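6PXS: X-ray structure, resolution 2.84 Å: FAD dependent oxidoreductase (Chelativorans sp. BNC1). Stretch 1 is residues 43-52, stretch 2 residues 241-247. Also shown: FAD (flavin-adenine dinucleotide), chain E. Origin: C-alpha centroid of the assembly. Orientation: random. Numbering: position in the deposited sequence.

Stretch 1 43-52: GVVCPWATEA
Stretch 2 241-247: PVVLPMN

Mainly apolar side-chain packing, with one close approach of a side chain to a backbone carbonyl, joins these two stretches of one chain, at least 195 residues apart in sequence wherever they touch; no hydrogen bond crosses between them, and together they bury 297 Å². Stretch 1 runs as a short strand, V44 and V45, and then turns through loop; stretch 2 is a strand from V242 to L244 followed by a loop. The two stretches advance in the same sense: V44 faces V242 with CA atoms 7.3 Å apart, A49 faces L244 at 8.3 Å and E51 faces M246 at 8.0 Å.

The apolar layer follows from extended backbone, which alternates its side chains. V44 (phi/psi -93/134) and C46 (-162/82) point toward stretch 2 while V45 (-128/92) points away; V242 (-84/153) and L244 (-129/88) point toward stretch 1 while V243 (-124/131) points away. V44 and V242 are both t, and their CG1 atoms meet at 3.7 Å, a close fit for branched side chains that suit a strand. L244, chi1 m and chi2 t, spreads its two methyls over several neighbours: CD2 lies 4.2 Å from CG1 of V44, whereas CD1 lies 4.2 Å from SG of C46, itself t, and 4.3 Å from CB of A49. The small, buried A49 (-98/4) offers a methyl directed toward stretch 2.

M246 extends the packing beyond the strand. Its backbone is left-handed (57/43) and its CB points sideways, but chi1, chi2 and chi3 are all m, and this folded, flexible chain brings its end nearer stretch 1. M246 SD lies 4.4 Å from CB of A49, and M246 CE comes 3.2 Å from the carbonyl O of A49, a tight approach. M246 CE also lies 4.3 Å from both CB and the backbone N of exposed E51 (-80/-27; t, t, chi3 1°), so the methyl rests against the backbone and the base of the glutamate side chain.

Two hydrogen bonds lie within stretch 1. The carbonyl O of P47 receives T50 N at 3.1 Å and T50 OG1 at 2.9 Å; T50 is m at -65/141, and its CB points away from stretch 2. P47 lies at -83/-18 and W48 at -67/-17.

At the start of stretch 1, the flavin binds backbone. FAD O4 accepts G43 N at 3.2 Å and V44 N at 3.1 Å, while FAD N3 gives a weak bond to V44 O at 3.3 Å. G43 adopts 112/36, where a CB would jam against the preceding carbonyl, so glycine fits.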

# COMPACT_ATOMS: atom_id res chain seq x y z
N GLY A 43 -17.31 13.79 1.68
CA GLY A 43 -18.15 14.09 0.54
C GLY A 43 -19.62 14.23 0.85
O GLY A 43 -20.47 13.84 0.04
N VAL A 44 -19.95 14.79 2.01
CA VAL A 44 -21.33 15.03 2.40
C VAL A 44 -21.73 16.43 1.97
O VAL A 44 -20.98 17.39 2.20
CB VAL A 44 -21.53 14.83 3.91
CG1 VAL A 44 -22.94 15.21 4.32
CG2 VAL A 44 -21.22 13.40 4.30
N VAL A 45 -22.91 16.56 1.36
CA VAL A 45 -23.44 17.84 0.92
C VAL A 45 -24.85 17.95 1.49
O VAL A 45 -25.83 17.52 0.86
CB VAL A 45 -23.45 17.99 -0.61
CG1 VAL A 45 -23.98 19.35 -1.01
CG2 VAL A 45 -22.05 17.77 -1.17
N CYS A 46 -24.97 18.54 2.68
CA CYS A 46 -26.26 18.65 3.36
C CYS A 46 -26.17 19.74 4.43
O CYS A 46 -25.96 19.43 5.61
CB CYS A 46 -26.65 17.31 3.98
SG CYS A 46 -28.34 17.24 4.60
N PRO A 47 -26.32 21.01 4.05
CA PRO A 47 -26.01 22.10 5.00
C PRO A 47 -27.12 22.44 5.97
O PRO A 47 -26.84 23.08 6.99
CB PRO A 47 -25.74 23.28 4.07
CG PRO A 47 -26.65 23.03 2.91
CD PRO A 47 -26.70 21.53 2.73
N TRP A 48 -28.37 22.04 5.71
CA TRP A 48 -29.49 22.57 6.46
C TRP A 48 -29.49 22.14 7.92
O TRP A 48 -30.17 22.76 8.74
CB TRP A 48 -30.80 22.15 5.80
CG TRP A 48 -30.81 22.41 4.32
CD1 TRP A 48 -31.07 23.60 3.70
CD2 TRP A 48 -30.55 21.46 3.28
NE1 TRP A 48 -30.98 23.45 2.34
CE2 TRP A 48 -30.66 22.15 2.06
CE3 TRP A 48 -30.23 20.10 3.27
CZ2 TRP A 48 -30.47 21.52 0.83
CZ3 TRP A 48 -30.04 19.48 2.05
CH2 TRP A 48 -30.16 20.19 0.84
N ALA A 49 -28.73 21.10 8.27
CA ALA A 49 -28.71 20.58 9.63
C ALA A 49 -27.52 21.09 10.45
O ALA A 49 -27.35 20.67 11.59
CB ALA A 49 -28.69 19.05 9.61
N THR A 50 -26.71 21.99 9.89
CA THR A 50 -25.50 22.41 10.58
C THR A 50 -25.83 23.15 11.86
O THR A 50 -26.78 23.93 11.92
CB THR A 50 -24.65 23.30 9.67
OG1 THR A 50 -24.40 22.62 8.44
CG2 THR A 50 -23.33 23.64 10.34
N GLU A 51 -25.04 22.88 12.90
CA GLU A 51 -25.21 23.55 14.18
C GLU A 51 -24.59 24.94 14.18
O GLU A 51 -25.04 25.82 14.92
CB GLU A 51 -24.60 22.71 15.30
CG GLU A 51 -25.15 22.99 16.68
CD GLU A 51 -24.51 22.13 17.75
OE1 GLU A 51 -23.63 21.32 17.41
OE2 GLU A 51 -24.90 22.26 18.94
N ALA A 52 -23.57 25.16 13.35
CA ALA A 52 -22.90 26.45 13.29
C ALA A 52 -23.77 27.45 12.55
O ALA A 52 -24.08 27.27 11.37
CB ALA A 52 -21.54 26.31 12.60
N PRO A 241 -28.88 6.55 2.35
CA PRO A 241 -28.76 8.00 2.55
C PRO A 241 -27.51 8.34 3.37
O PRO A 241 -26.74 7.47 3.77
CB PRO A 241 -30.04 8.34 3.31
CG PRO A 241 -30.30 7.12 4.12
CD PRO A 241 -29.87 5.96 3.27
N VAL A 242 -27.34 9.63 3.61
CA VAL A 242 -26.31 10.12 4.51
C VAL A 242 -26.85 10.07 5.94
O VAL A 242 -28.06 10.16 6.17
CB VAL A 242 -25.88 11.55 4.11
CG1 VAL A 242 -24.82 12.08 5.06
CG2 VAL A 242 -25.39 11.58 2.67
N VAL A 243 -25.94 9.94 6.90
CA VAL A 243 -26.30 9.89 8.32
C VAL A 243 -25.53 10.99 9.03
O VAL A 243 -24.31 11.11 8.87
CB VAL A 243 -26.00 8.52 8.93
CG1 VAL A 243 -26.44 8.48 10.39
CG2 VAL A 243 -26.69 7.42 8.14
N LEU A 244 -26.24 11.79 9.83
CA LEU A 244 -25.66 12.92 10.56
C LEU A 244 -26.06 12.81 12.03
O LEU A 244 -27.08 13.37 12.45
CB LEU A 244 -26.12 14.24 9.97
CG LEU A 244 -25.90 14.43 8.47
CD1 LEU A 244 -26.49 15.76 8.01
CD2 LEU A 244 -24.43 14.35 8.12
N PRO A 245 -25.28 12.09 12.84
CA PRO A 245 -25.61 11.95 14.26
C PRO A 245 -25.43 13.23 15.07
O PRO A 245 -25.68 13.20 16.29
CB PRO A 245 -24.66 10.85 14.75
CG PRO A 245 -23.53 10.88 13.79
CD PRO A 245 -24.10 11.28 12.47
N MET A 246 -25.01 14.33 14.46
CA MET A 246 -24.91 15.62 15.14
C MET A 246 -24.01 15.52 16.38
O MET A 246 -24.34 16.05 17.45
CB MET A 246 -26.30 16.14 15.53
CG MET A 246 -27.24 16.31 14.34
SD MET A 246 -26.58 17.42 13.08
CE MET A 246 -26.26 18.89 14.05
N ASN A 247 -22.88 14.84 16.23
CA ASN A 247 -21.91 14.70 17.31
C ASN A 247 -20.49 14.84 16.78
O ASN A 247 -19.56 14.21 17.31
CB ASN A 247 -22.08 13.37 18.03
CG ASN A 247 -21.80 12.18 17.13
OD1 ASN A 247 -21.70 12.32 15.91
ND2 ASN A 247 -21.69 11.00 17.72
PA FAD E . -6.26 21.05 -0.76
O1A FAD E . -5.36 20.52 0.29
O2A FAD E . -7.22 20.01 -1.34
O5B FAD E . -5.47 21.74 -1.92
C5B FAD E . -4.16 22.30 -1.70
C4B FAD E . -3.26 21.90 -2.85
O4B FAD E . -2.26 22.92 -3.06
C3B FAD E . -2.51 20.59 -2.64
O3B FAD E . -2.48 19.83 -3.85
C2B FAD E . -1.11 21.06 -2.24
O2B FAD E . -0.10 20.11 -2.55
C1B FAD E . -0.98 22.31 -3.10
N9A FAD E . 0.01 23.27 -2.63
C8A FAD E . 0.08 23.87 -1.40
N7A FAD E . 1.09 24.69 -1.27
C5A FAD E . 1.73 24.63 -2.49
C6A FAD E . 2.88 25.27 -3.00
N6A FAD E . 3.62 26.14 -2.30
N1A FAD E . 3.25 24.99 -4.26
C2A FAD E . 2.53 24.12 -4.97
N3A FAD E . 1.43 23.46 -4.60
C4A FAD E . 1.08 23.76 -3.34
N1 FAD E . -15.88 19.01 3.16
C2 FAD E . -17.21 18.87 2.89
O2 FAD E . -17.86 19.75 2.32
N3 FAD E . -17.86 17.70 3.26
C4 FAD E . -17.29 16.62 3.90
O4 FAD E . -17.97 15.64 4.18
C4X FAD E . -15.88 16.79 4.19
N5 FAD E . -15.26 15.82 4.80
C5X FAD E . -13.91 15.98 5.07
C6 FAD E . -13.23 14.95 5.72
C7 FAD E . -11.88 15.05 6.01
C7M FAD E . -11.18 13.92 6.72
C8 FAD E . -11.18 16.22 5.66
C8M FAD E . -9.71 16.36 5.97
C9 FAD E . -11.85 17.25 5.01
C9A FAD E . -13.21 17.14 4.71
N10 FAD E . -13.92 18.16 4.06
C10 FAD E . -15.26 18.02 3.78
C1' FAD E . -13.24 19.41 3.67
C2' FAD E . -12.60 19.35 2.28
O2' FAD E . -12.00 18.07 2.08
C3' FAD E . -11.52 20.43 2.19
O3' FAD E . -12.01 21.63 2.78
C4' FAD E . -11.08 20.76 0.76
O4' FAD E . -10.61 19.56 0.14
C5' FAD E . -10.00 21.82 0.74
O5' FAD E . -9.55 22.01 -0.61
P FAD E . -8.33 22.96 -0.93
O1P FAD E . -8.56 24.31 -0.25
O2P FAD E . -8.05 23.02 -2.39
O3P FAD E . -7.14 22.24 -0.17